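Local coordinates for protein gamma-glutamyl-gamma-aminobutyraldehyde dehydrogenase (Burkholderia cenocepacia, PDB 4LIH) that probably oxidises gamma-glutamyl-gamma-aminobutyraldehyde and related aldehydes to carboxylic acids, with NAD(P)+ as electron acceptor, at residues 12-17 and 338-343; 19-24 and 109-114; 60-65 and 226-231; 97-102 and 135-140. All coordinates share one frame; numbering follows the deposited sequence.

Interaction 1: 12-17 and 338-343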
loop_
_atom_site.group_PDB
_atom_site.type_symbol
_atom_site.label_atom_id
_atom_site.label_comp_id
_atom_site.label_asym_id
_atom_site.label_seq_id
_atom_site.Cartn_x
_atom_site.Cartn_y
_atom_site.Cartn_z
ATOM N N LEU A 12 -29.273 24.012 -22.282
ATOM C CA LEU A 12 -30.622 24.616 -22.199
ATOM C C LEU A 12 -30.514 26.127 -21.915
ATOM O O LEU A 12 -29.534 26.575 -21.313
ATOM C CB LEU A 12 -31.459 23.943 -21.088
ATOM C CG LEU A 12 -32.111 22.589 -21.348
ATOM C CD1 LEU A 12 -31.077 21.503 -21.581
ATOM C CD2 LEU A 12 -33.047 22.207 -20.211
ATOM N N THR A 13 -31.518 26.889 -22.350
ATOM C CA THR A 13 -31.576 28.352 -22.188
ATOM C C THR A 13 -32.334 28.716 -20.920
ATOM O O THR A 13 -32.963 27.865 -20.301
ATOM C CB THR A 13 -32.366 29.038 -23.322
ATOM O OG1 THR A 13 -33.748 28.657 -23.234
ATOM C CG2 THR A 13 -31.824 28.699 -24.672
ATOM N N LEU A 14 -32.319 29.997 -20.579
ATOM C CA LEU A 14 -33.022 30.486 -19.410
ATOM C C LEU A 14 -34.486 30.142 -19.505
ATOM O O LEU A 14 -35.077 29.656 -18.540
ATOM C CB LEU A 14 -32.829 31.999 -19.270
ATOM C CG LEU A 14 -33.758 32.795 -18.366
ATOM C CD1 LEU A 14 -33.595 32.362 -16.910
ATOM C CD2 LEU A 14 -33.505 34.290 -18.545
ATOM N N ALA A 15 -35.071 30.406 -20.686
ATOM C CA ALA A 15 -36.482 30.120 -20.953
ATOM C C ALA A 15 -36.806 28.637 -20.769
ATOM O O ALA A 15 -37.864 28.290 -20.239
ATOM C CB ALA A 15 -36.862 30.588 -22.374
ATOM N N ASP A 16 -35.886 27.777 -21.203
ATOM C CA ASP A 16 -36.039 26.316 -21.056
ATOM C C ASP A 16 -36.107 25.938 -19.575
ATOM O O ASP A 16 -36.972 25.170 -19.169
ATOM C CB ASP A 16 -34.877 25.542 -21.690
ATOM C CG ASP A 16 -34.873 25.592 -23.216
ATOM O OD1 ASP A 16 -35.860 26.059 -23.836
ATOM O OD2 ASP A 16 -33.853 25.160 -23.775
ATOM N N TRP A 17 -35.204 26.500 -18.773
ATOM C CA TRP A 17 -35.184 26.204 -17.335
ATOM C C TRP A 17 -36.427 26.733 -16.636
ATOM O O TRP A 17 -36.987 26.043 -15.776
ATOM C CB TRP A 17 -33.909 26.734 -16.669
ATOM C CG TRP A 17 -32.679 25.979 -17.091
ATOM C CD1 TRP A 17 -31.626 26.464 -17.799
ATOM C CD2 TRP A 17 -32.395 24.591 -16.842
ATOM N NE1 TRP A 17 -30.703 25.477 -18.009
ATOM C CE2 TRP A 17 -31.149 24.311 -17.438
ATOM C CE3 TRP A 17 -33.068 23.569 -16.162
ATOM C CZ2 TRP A 17 -30.546 23.034 -17.374
ATOM C CZ3 TRP A 17 -32.472 22.290 -16.103
ATOM C CH2 TRP A 17 -31.213 22.049 -16.700
ATOM N N PRO A 338 -24.367 39.582 -9.467
ATOM C CA PRO A 338 -25.458 38.604 -9.208
ATOM C C PRO A 338 -26.503 38.614 -10.276
ATOM O O PRO A 338 -26.688 39.627 -10.943
ATOM C CB PRO A 338 -26.083 39.082 -7.902
ATOM C CG PRO A 338 -25.041 39.917 -7.259
ATOM C CD PRO A 338 -24.262 40.559 -8.381
ATOM N N GLY A 339 -27.168 37.490 -10.475
ATOM C CA GLY A 339 -28.266 37.422 -11.437
ATOM C C GLY A 339 -29.113 36.222 -11.104
ATOM O O GLY A 339 -28.828 35.503 -10.127
ATOM N N ASN A 340 -30.148 36.009 -11.914
ATOM C CA ASN A 340 -31.058 34.868 -11.768
ATOM C C ASN A 340 -30.273 33.572 -11.973
ATOM O O ASN A 340 -29.737 33.331 -13.061
ATOM C CB ASN A 340 -32.214 34.951 -12.785
ATOM C CG ASN A 340 -33.327 33.933 -12.516
ATOM O OD1 ASN A 340 -33.121 32.907 -11.881
ATOM N ND2 ASN A 340 -34.537 34.236 -13.006
ATOM N N PRO A 341 -30.243 32.703 -10.951
ATOM C CA PRO A 341 -29.454 31.491 -11.187
ATOM C C PRO A 341 -30.070 30.515 -12.197
ATOM O O PRO A 341 -29.359 29.634 -12.645
ATOM C CB PRO A 341 -29.339 30.861 -9.805
ATOM C CG PRO A 341 -30.464 31.389 -9.039
ATOM C CD PRO A 341 -30.774 32.748 -9.575
ATOM N N LEU A 342 -31.337 30.718 -12.599
ATOM C CA LEU A 342 -31.944 29.944 -13.672
ATOM C C LEU A 342 -31.385 30.279 -15.055
ATOM O O LEU A 342 -31.639 29.532 -16.018
ATOM C CB LEU A 342 -33.470 30.097 -13.685
ATOM C CG LEU A 342 -34.200 29.421 -12.521
ATOM C CD1 LEU A 342 -35.682 29.768 -12.534
ATOM C CD2 LEU A 342 -33.988 27.911 -12.554
ATOM N N ASP A 343 -30.611 31.376 -15.129
ATOM C CA ASP A 343 -29.983 31.836 -16.359
ATOM C C ASP A 343 -28.589 31.221 -16.489
ATOM O O ASP A 343 -27.717 31.454 -15.631
ATOM C CB ASP A 343 -29.882 33.370 -16.326
ATOM C CG ASP A 343 -29.317 33.972 -17.618
ATOM O OD1 ASP A 343 -28.538 33.317 -18.357
ATOM O OD2 ASP A 343 -29.641 35.148 -17.839
#
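L14 and W17, on the first turn of helix 14-23, lie against L342 and D343 at the end of a type I turn, N340 to D343. The apolar contacts centre on one methyl. L14 CG stands anti to the backbone N (chi1 163°), and its CD1 lies 3.9 Å from L342 CB and equally 3.9 Å from D343 CB. W17 adds a looser approach, CB to L342 CD2 at 4.3 Å. Carbon also meets oxygen: L342 O is 3.6 Å from L14 CD1 and 3.5 Å from W17 CD1. Hydrogen bonds stay within each segment. T13 and D16 make a capping box at the helix start: D16 N donates to T13 OG1 (3.1 Å), while T13 N reaches D16 OD2 from above the carboxylate plane. In the loop, L342 N donates to N340 OD1 at 2.9 Å, an Asx turn, and D343 OD1 bonds S345 OG. Two internally braced turns thus join by van der Waals contact alone, pinning the N-terminal helix to a loop between helices 319-333 and 354-370. L342 O is buried here without a hydrogen-bond partner in the model, which probably costs some stability.

Interaction 2: 19-24 and 109-114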
loop_
_atom_site.group_PDB
_atom_site.type_symbol
_atom_site.label_atom_id
_atom_site.label_comp_id
_atom_site.label_asym_id
_atom_site.label_seq_id
_atom_site.Cartn_x
_atom_site.Cartn_y
_atom_site.Cartn_z
ATOM N N HIS A 19 -39.389 27.144 -17.991
ATOM C CA HIS A 19 -40.478 26.243 -18.358
ATOM C C HIS A 19 -40.449 24.900 -17.609
ATOM O O HIS A 19 -41.468 24.436 -17.135
ATOM C CB HIS A 19 -40.485 25.981 -19.855
ATOM C CG HIS A 19 -41.745 25.326 -20.324
ATOM N ND1 HIS A 19 -41.817 23.983 -20.633
ATOM C CD2 HIS A 19 -42.996 25.818 -20.485
ATOM C CE1 HIS A 19 -43.052 23.683 -20.993
ATOM N NE2 HIS A 19 -43.791 24.776 -20.901
ATOM N N LYS A 20 -39.279 24.278 -17.505
ATOM C CA LYS A 20 -39.131 23.085 -16.680
ATOM C C LYS A 20 -39.529 23.362 -15.205
ATOM O O LYS A 20 -40.224 22.571 -14.611
ATOM C CB LYS A 20 -37.709 22.558 -16.801
ATOM C CG LYS A 20 -37.510 21.146 -16.262
ATOM C CD LYS A 20 -36.038 20.752 -16.223
ATOM C CE LYS A 20 -35.365 20.815 -17.588
ATOM N NZ LYS A 20 -35.794 19.755 -18.551
ATOM N N ALA A 21 -39.116 24.492 -14.635
ATOM C CA ALA A 21 -39.496 24.826 -13.252
ATOM C C ALA A 21 -41.044 24.881 -13.064
ATOM O O ALA A 21 -41.580 24.442 -12.035
ATOM C CB ALA A 21 -38.840 26.138 -12.821
ATOM N N ALA A 22 -41.745 25.377 -14.079
ATOM C CA ALA A 22 -43.207 25.470 -14.067
ATOM C C ALA A 22 -43.935 24.109 -14.112
ATOM O O ALA A 22 -45.011 23.973 -13.546
ATOM C CB ALA A 22 -43.670 26.345 -15.217
ATOM N N SER A 23 -43.370 23.131 -14.807
ATOM C CA SER A 23 -43.946 21.797 -14.912
ATOM C C SER A 23 -43.407 20.822 -13.845
ATOM O O SER A 23 -43.884 19.704 -13.694
ATOM C CB SER A 23 -43.625 21.226 -16.292
ATOM O OG SER A 23 -42.216 21.075 -16.422
ATOM N N LEU A 24 -42.394 21.239 -13.115
ATOM C CA LEU A 24 -41.705 20.333 -12.208
ATOM C C LEU A 24 -42.619 19.869 -11.058
ATOM O O LEU A 24 -43.157 20.678 -10.344
ATOM C CB LEU A 24 -40.471 21.048 -11.646
ATOM C CG LEU A 24 -39.462 20.185 -10.889
ATOM C CD1 LEU A 24 -38.857 19.142 -11.798
ATOM C CD2 LEU A 24 -38.385 21.077 -10.282
ATOM N N LEU A 109 -32.259 17.111 -11.410
ATOM C CA LEU A 109 -31.513 17.231 -10.158
ATOM C C LEU A 109 -30.812 18.590 -10.104
ATOM O O LEU A 109 -30.746 19.237 -9.071
ATOM C CB LEU A 109 -30.504 16.091 -10.027
ATOM C CG LEU A 109 -31.072 14.721 -9.724
ATOM C CD1 LEU A 109 -29.987 13.660 -9.845
ATOM C CD2 LEU A 109 -31.704 14.708 -8.339
ATOM N N SER A 110 -30.226 18.978 -11.219
ATOM C CA SER A 110 -29.609 20.290 -11.325
ATOM C C SER A 110 -30.633 21.408 -11.056
ATOM O O SER A 110 -30.341 22.357 -10.309
ATOM C CB SER A 110 -28.968 20.448 -12.680
ATOM O OG SER A 110 -27.944 19.505 -12.879
ATOM N N LEU A 111 -31.828 21.289 -11.634
ATOM C CA LEU A 111 -32.865 22.332 -11.453
ATOM C C LEU A 111 -33.391 22.371 -10.012
ATOM O O LEU A 111 -33.595 23.437 -9.452
ATOM C CB LEU A 111 -33.984 22.172 -12.497
ATOM C CG LEU A 111 -35.209 23.120 -12.365
ATOM C CD1 LEU A 111 -34.835 24.576 -12.643
ATOM C CD2 LEU A 111 -36.294 22.654 -13.319
ATOM N N LEU A 112 -33.594 21.210 -9.393
ATOM C CA LEU A 112 -33.962 21.148 -7.990
ATOM C C LEU A 112 -32.939 21.853 -7.103
ATOM O O LEU A 112 -33.339 22.636 -6.239
ATOM C CB LEU A 112 -34.113 19.700 -7.520
ATOM C CG LEU A 112 -35.300 18.952 -8.048
ATOM C CD1 LEU A 112 -35.128 17.473 -7.740
ATOM C CD2 LEU A 112 -36.570 19.488 -7.377
ATOM N N GLU A 113 -31.646 21.598 -7.340
ATOM C CA GLU A 113 -30.557 22.206 -6.562
ATOM C C GLU A 113 -30.502 23.721 -6.698
ATOM O O GLU A 113 -30.219 24.415 -5.723
ATOM C CB GLU A 113 -29.178 21.630 -6.991
ATOM C CG GLU A 113 -28.022 21.830 -5.991
ATOM C CD GLU A 113 -28.044 20.774 -4.901
ATOM O OE1 GLU A 113 -29.129 20.376 -4.461
ATOM O OE2 GLU A 113 -26.991 20.274 -4.529
ATOM N N THR A 114 -30.707 24.201 -7.923
ATOM C CA THR A 114 -30.672 25.635 -8.268
ATOM C C THR A 114 -31.901 26.332 -7.651
ATOM O O THR A 114 -31.763 27.382 -7.059
ATOM C CB THR A 114 -30.643 25.843 -9.806
ATOM O OG1 THR A 114 -29.347 25.491 -10.335
ATOM C CG2 THR A 114 -30.985 27.271 -10.193
#
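L111 reaches out from helix 106-117 to K20, A21 and L24 at the end of helix 14-23, and its CD2 methyl makes most of the contact. L111 points toward helix 14-23, and chi1 (175°) sets its CG anti to the backbone N. The dense part is where CD2 presses on the aliphatic stem of K20: L111 CD2 to K20 CD is 3.5 Å, tighter than ordinary carbon-carbon contact, and the two side chains cross at a slant. The same methyl sits 3.6 Å from the backbone N of A21. Packing slackens beside it, since A21 CB is 4.3 Å from L111 CD1. At the helix terminus L24 sends a single methyl into the contact. Its CD2 is 4.0 Å from L111 CD2, the two leucines sliding past one another in opposite directions, and 3.8 Å from L112 CD2. The remainder of segment 19-24 faces solvent. H19, A22 and S23 are exposed, and S23 OG turns back to donate to K20 O at 3.1 Å. K20 bends at its last two torsions and its end leads away from L111; the side chain also touches D107 and L12. On the other helix, L111 and L112 are buried: L111 also packs on L342, and L112 on T207 and R210 of helix 206-218. No hydrogen bond or salt bridge links the two segments, so the short N-terminal helix is held against segment 109-114 by methyl and methylene packing alone.

Interaction 3: 60-65 and 226-231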
loop_
_atom_site.group_PDB
_atom_site.type_symbol
_atom_site.label_atom_id
_atom_site.label_comp_id
_atom_site.label_asym_id
_atom_site.label_seq_id
_atom_site.Cartn_x
_atom_site.Cartn_y
_atom_site.Cartn_z
ATOM N N ALA A 60 -41.514 17.260 4.440
ATOM C CA ALA A 60 -41.663 16.601 5.735
ATOM C C ALA A 60 -40.764 17.267 6.790
ATOM O O ALA A 60 -39.615 17.427 6.563
ATOM C CB ALA A 60 -41.326 15.129 5.605
ATOM N N ASP A 61 -41.324 17.620 7.943
ATOM C CA ASP A 61 -40.539 18.112 9.063
ATOM C C ASP A 61 -40.376 17.031 10.148
ATOM O O ASP A 61 -41.203 16.927 11.084
ATOM C CB ASP A 61 -41.175 19.358 9.647
ATOM C CG ASP A 61 -40.340 19.943 10.755
ATOM O OD1 ASP A 61 -39.126 20.151 10.543
ATOM O OD2 ASP A 61 -40.907 20.181 11.827
ATOM N N CYS A 62 -39.296 16.238 10.036
ATOM C CA CYS A 62 -39.158 15.075 10.887
ATOM C C CYS A 62 -38.776 15.365 12.314
ATOM O O CYS A 62 -38.039 16.298 12.631
ATOM C CB CYS A 62 -38.201 14.031 10.279
ATOM S SG CYS A 62 -38.872 13.350 8.739
ATOM N N GLY A 63 -39.299 14.528 13.187
ATOM C CA GLY A 63 -38.945 14.553 14.591
ATOM C C GLY A 63 -38.518 13.174 15.031
ATOM O O GLY A 63 -38.073 12.346 14.221
ATOM N N GLU A 64 -38.619 12.926 16.334
ATOM C CA GLU A 64 -38.103 11.689 16.885
ATOM C C GLU A 64 -38.768 10.423 16.359
ATOM O O GLU A 64 -38.086 9.422 16.108
ATOM C CB GLU A 64 -38.096 11.740 18.424
ATOM C CG GLU A 64 -37.141 10.723 18.995
ATOM C CD GLU A 64 -36.890 10.869 20.469
ATOM O OE1 GLU A 64 -36.912 12.014 21.011
ATOM O OE2 GLU A 64 -36.669 9.795 21.075
ATOM N N ALA A 65 -40.073 10.422 16.129
ATOM C CA ALA A 65 -40.686 9.178 15.674
ATOM C C ALA A 65 -40.047 8.774 14.366
ATOM O O ALA A 65 -39.710 7.608 14.156
ATOM C CB ALA A 65 -42.200 9.307 15.501
ATOM N N ASN A 226 -31.804 6.106 3.736
ATOM C CA ASN A 226 -32.980 6.846 4.214
ATOM C C ASN A 226 -32.642 8.336 4.280
ATOM O O ASN A 226 -31.515 8.716 4.638
ATOM C CB ASN A 226 -33.339 6.418 5.624
ATOM C CG ASN A 226 -33.335 4.915 5.809
ATOM O OD1 ASN A 226 -34.310 4.234 5.487
ATOM N ND2 ASN A 226 -32.195 4.378 6.251
ATOM N N VAL A 227 -33.634 9.180 3.968
ATOM C CA VAL A 227 -33.481 10.630 4.016
ATOM C C VAL A 227 -34.600 11.186 4.919
ATOM O O VAL A 227 -35.807 10.864 4.730
ATOM C CB VAL A 227 -33.504 11.262 2.592
ATOM C CG1 VAL A 227 -33.550 12.793 2.645
ATOM C CG2 VAL A 227 -32.289 10.788 1.778
ATOM N N VAL A 228 -34.184 11.931 5.938
ATOM C CA VAL A 228 -35.047 12.484 6.974
ATOM C C VAL A 228 -34.931 14.009 6.973
ATOM O O VAL A 228 -34.090 14.579 7.677
ATOM C CB VAL A 228 -34.661 11.920 8.360
ATOM C CG1 VAL A 228 -35.491 12.509 9.484
ATOM C CG2 VAL A 228 -34.794 10.423 8.336
ATOM N N PRO A 229 -35.793 14.667 6.187
ATOM C CA PRO A 229 -35.776 16.136 6.173
ATOM C C PRO A 229 -36.270 16.737 7.501
ATOM O O PRO A 229 -36.985 16.055 8.254
ATOM C CB PRO A 229 -36.703 16.508 5.004
ATOM C CG PRO A 229 -37.230 15.254 4.434
ATOM C CD PRO A 229 -36.787 14.094 5.267
ATOM N N GLY A 230 -35.878 18.000 7.755
ATOM C CA GLY A 230 -36.257 18.728 8.985
ATOM C C GLY A 230 -35.188 19.723 9.390
ATOM O O GLY A 230 -34.233 19.969 8.633
ATOM N N ALA A 231 -35.322 20.270 10.590
ATOM C CA ALA A 231 -34.439 21.302 11.085
ATOM C C ALA A 231 -33.360 20.714 12.030
ATOM O O ALA A 231 -32.822 19.643 11.779
ATOM C CB ALA A 231 -35.257 22.410 11.762
HETATM O O HOH W 1 -37.409 18.934 12.267
#
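C62 is the bump of this contact: its CB projects toward the chain leaving strand 225-227 and fills the hollow between V228 CG1 and P229 O. C62 CB to V228 CG1 is 3.2 Å, closer than usual van der Waals contact. SG, anti to the carbonyl carbon (chi1 -65°), lies 3.3 Å from P229 O and also faces the proline ring at CD. The backbone locks the same spot, C62 N donating to P229 O at 2.9 Å with an angle of 154° at the hydrogen. Alongside, P229 CB meets A60 O at 3.4 Å. G230, with no side chain and a glycine backbone conformation (phi 149°), lets the chains close to 4.3 Å between D61 CA and G230 CA; D61 OD1 is 3.6 Å from G230 CA. One water bridges the segments beyond, donating to D61 OD1 and C62 O (2.7 Å each) and accepting from A231 N. D61 OD2 is held by a salt bridge to R43. V228 packs on V67 and A70 of helix 64-80, P229 on I209 of helix 206-218. K199, ending neighbouring parallel strand 195-199, bonds the carbonyls of G230 and A231, in a strand-turn-helix passage from strand 225-227 to helix 232-240 consistent with a Rossmann-type glycine turn of the aldehyde dehydrogenase cofactor domain.

Interaction 4: 97-102 and 135-140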
loop_
_atom_site.group_PDB
_atom_site.type_symbol
_atom_site.label_atom_id
_atom_site.label_comp_id
_atom_site.label_asym_id
_atom_site.label_seq_id
_atom_site.Cartn_x
_atom_site.Cartn_y
_atom_site.Cartn_z
ATOM N N ARG A 97 -25.328 1.714 -11.027
ATOM C CA ARG A 97 -26.639 1.964 -11.579
ATOM C C ARG A 97 -27.282 3.233 -10.989
ATOM O O ARG A 97 -27.977 3.957 -11.666
ATOM C CB ARG A 97 -27.551 0.755 -11.364
ATOM C CG ARG A 97 -28.975 0.941 -11.838
ATOM C CD ARG A 97 -29.010 1.140 -13.331
ATOM N NE ARG A 97 -30.353 1.399 -13.842
ATOM C CZ ARG A 97 -30.622 2.176 -14.880
ATOM N NH1 ARG A 97 -29.656 2.805 -15.515
ATOM N NH2 ARG A 97 -31.880 2.359 -15.253
ATOM N N TRP A 98 -27.039 3.499 -9.715
ATOM C CA TRP A 98 -27.629 4.668 -9.058
ATOM C C TRP A 98 -27.034 5.942 -9.636
ATOM O O TRP A 98 -27.759 6.876 -10.011
ATOM C CB TRP A 98 -27.377 4.571 -7.559
ATOM C CG TRP A 98 -27.948 5.638 -6.714
ATOM C CD1 TRP A 98 -29.034 6.414 -6.957
ATOM C CD2 TRP A 98 -27.494 5.964 -5.409
ATOM N NE1 TRP A 98 -29.284 7.223 -5.865
ATOM C CE2 TRP A 98 -28.310 6.996 -4.924
ATOM C CE3 TRP A 98 -26.430 5.514 -4.626
ATOM C CZ2 TRP A 98 -28.145 7.539 -3.659
ATOM C CZ3 TRP A 98 -26.252 6.083 -3.378
ATOM C CH2 TRP A 98 -27.117 7.064 -2.906
ATOM N N ALA A 99 -25.716 5.940 -9.784
ATOM C CA ALA A 99 -25.022 7.034 -10.394
ATOM C C ALA A 99 -25.463 7.266 -11.830
ATOM O O ALA A 99 -25.673 8.421 -12.221
ATOM C CB ALA A 99 -23.526 6.789 -10.367
ATOM N N ALA A 100 -25.582 6.198 -12.599
ATOM C CA ALA A 100 -26.159 6.289 -13.971
ATOM C C ALA A 100 -27.531 6.969 -13.957
ATOM O O ALA A 100 -27.832 7.816 -14.810
ATOM C CB ALA A 100 -26.259 4.923 -14.612
ATOM N N LEU A 101 -28.371 6.577 -12.999
ATOM C CA LEU A 101 -29.664 7.222 -12.837
ATOM C C LEU A 101 -29.526 8.699 -12.512
ATOM O O LEU A 101 -30.231 9.535 -13.099
ATOM C CB LEU A 101 -30.532 6.518 -11.801
ATOM C CG LEU A 101 -31.139 5.181 -12.251
ATOM C CD1 LEU A 101 -31.652 4.429 -11.047
ATOM C CD2 LEU A 101 -32.267 5.360 -13.246
ATOM N N MET A 102 -28.623 9.051 -11.601
ATOM C CA MET A 102 -28.420 10.462 -11.305
ATOM C C MET A 102 -28.104 11.200 -12.603
ATOM O O MET A 102 -28.636 12.281 -12.851
ATOM C CB MET A 102 -27.282 10.701 -10.331
ATOM C CG MET A 102 -27.521 10.163 -8.946
ATOM S SD MET A 102 -26.127 10.600 -7.852
ATOM C CE MET A 102 -26.504 9.422 -6.602
ATOM N N CYS A 135 -18.541 10.832 -7.469
ATOM C CA CYS A 135 -18.178 10.338 -6.154
ATOM C C CYS A 135 -18.728 8.925 -5.897
ATOM O O CYS A 135 -17.993 8.020 -5.475
ATOM C CB CYS A 135 -18.588 11.324 -5.076
ATOM S SG CYS A 135 -18.200 10.791 -3.402
ATOM N N VAL A 136 -19.994 8.708 -6.204
ATOM C CA VAL A 136 -20.589 7.402 -6.050
ATOM C C VAL A 136 -19.865 6.361 -6.948
ATOM O O VAL A 136 -19.544 5.254 -6.513
ATOM C CB VAL A 136 -22.078 7.455 -6.361
ATOM C CG1 VAL A 136 -22.655 6.038 -6.410
ATOM C CG2 VAL A 136 -22.782 8.299 -5.298
ATOM N N GLU A 137 -19.622 6.711 -8.195
ATOM C CA GLU A 137 -18.966 5.803 -9.111
ATOM C C GLU A 137 -17.573 5.394 -8.677
ATOM O O GLU A 137 -17.153 4.217 -8.848
ATOM C CB GLU A 137 -18.875 6.426 -10.526
ATOM C CG GLU A 137 -20.218 6.584 -11.250
ATOM C CD GLU A 137 -20.230 7.651 -12.339
ATOM O OE1 GLU A 137 -19.295 8.459 -12.530
ATOM O OE2 GLU A 137 -21.240 7.717 -13.026
ATOM N N TRP A 138 -16.822 6.366 -8.160
ATOM C CA TRP A 138 -15.407 6.134 -7.804
ATOM C C TRP A 138 -15.354 5.199 -6.602
ATOM O O TRP A 138 -14.630 4.214 -6.601
ATOM C CB TRP A 138 -14.734 7.462 -7.501
ATOM C CG TRP A 138 -13.241 7.458 -7.436
ATOM C CD1 TRP A 138 -12.379 7.725 -8.455
ATOM C CD2 TRP A 138 -12.441 7.219 -6.287
ATOM N NE1 TRP A 138 -11.067 7.632 -8.020
ATOM C CE2 TRP A 138 -11.074 7.362 -6.681
ATOM C CE3 TRP A 138 -12.730 6.868 -4.971
ATOM C CZ2 TRP A 138 -10.003 7.158 -5.799
ATOM C CZ3 TRP A 138 -11.650 6.708 -4.063
ATOM C CH2 TRP A 138 -10.296 6.859 -4.511
ATOM N N PHE A 139 -16.193 5.440 -5.599
ATOM C CA PHE A 139 -16.166 4.521 -4.464
ATOM C C PHE A 139 -16.684 3.130 -4.845
ATOM O O PHE A 139 -16.175 2.137 -4.348
ATOM C CB PHE A 139 -16.832 5.105 -3.216
ATOM C CG PHE A 139 -15.973 6.153 -2.531
ATOM C CD1 PHE A 139 -14.834 5.768 -1.785
ATOM C CD2 PHE A 139 -16.205 7.503 -2.755
ATOM C CE1 PHE A 139 -14.021 6.724 -1.157
ATOM C CE2 PHE A 139 -15.385 8.445 -2.163
ATOM C CZ PHE A 139 -14.309 8.062 -1.376
ATOM N N ALA A 140 -17.650 3.075 -5.769
ATOM C CA ALA A 140 -18.156 1.822 -6.282
ATOM C C ALA A 140 -17.015 1.081 -6.945
ATOM O O ALA A 140 -16.783 -0.119 -6.705
ATOM C CB ALA A 140 -19.257 2.066 -7.304
#
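V136 meets W98, A99 and M102 of helix 88-104 with its two methyls, and the contact is ordered round it. CG1 lies anti to the backbone N (chi1 171°), 4.1 Å from A99 CB and 4.2 Å from W98 CE3, approaching the indole obliquely. CG2 turns the other way to M102 CE, also at 4.1 Å, the valine and methionine side chains crossing at about a right angle. M102, extended beyond CG, sets CE 3.5 Å above one face of the W98 ring, offset toward the rim. Beside this apolar group E137 meets A99 with its CG, 3.4 Å from A99 CB, and OE2 passes the same methyl at 3.6 Å on its way to a salt bridge with R103 NE. The small A99 side chain is thus met by V136 and E137 together. The two segments run nearly antiparallel (163° between directions), with axes 8.9 Å apart. Away from V136, W98 stacks on F186 of helix 178-191, meets F225 at a steep angle and donates NE1 to V211 O of helix 206-218. V136 also touches F186. W138, on the same helix as V136, bonds D144 O of the second subunit through NE1 and makes a cation-pi contact with K145 of that subunit, so helix 121-142 packs on helix 88-104 within the chain and also reaches the assembly interface.

Overall arrangement
Interactions 1 and 2 share helix 14-23 and form one continuous patch, their centres 11 Å apart: L342 CD2 of the first meets L111 CD1 of the second at 3.4 Å. Interaction 4 lies 22 Å from interaction 2 between centres, yet the two touch where L109 CD1 packs on M102 O at 3.6 Å; helices 88-104, 106-117 and 121-142 follow one another in the chain. Interaction 3 stands apart, its nearest atoms about 8 Å from interaction 4 and about 21 Å from interaction 1. Along the chain, interaction 1 closes a loop enclosing interactions 2, 3 and 4. All four lie away from the predicted active-site residue E274.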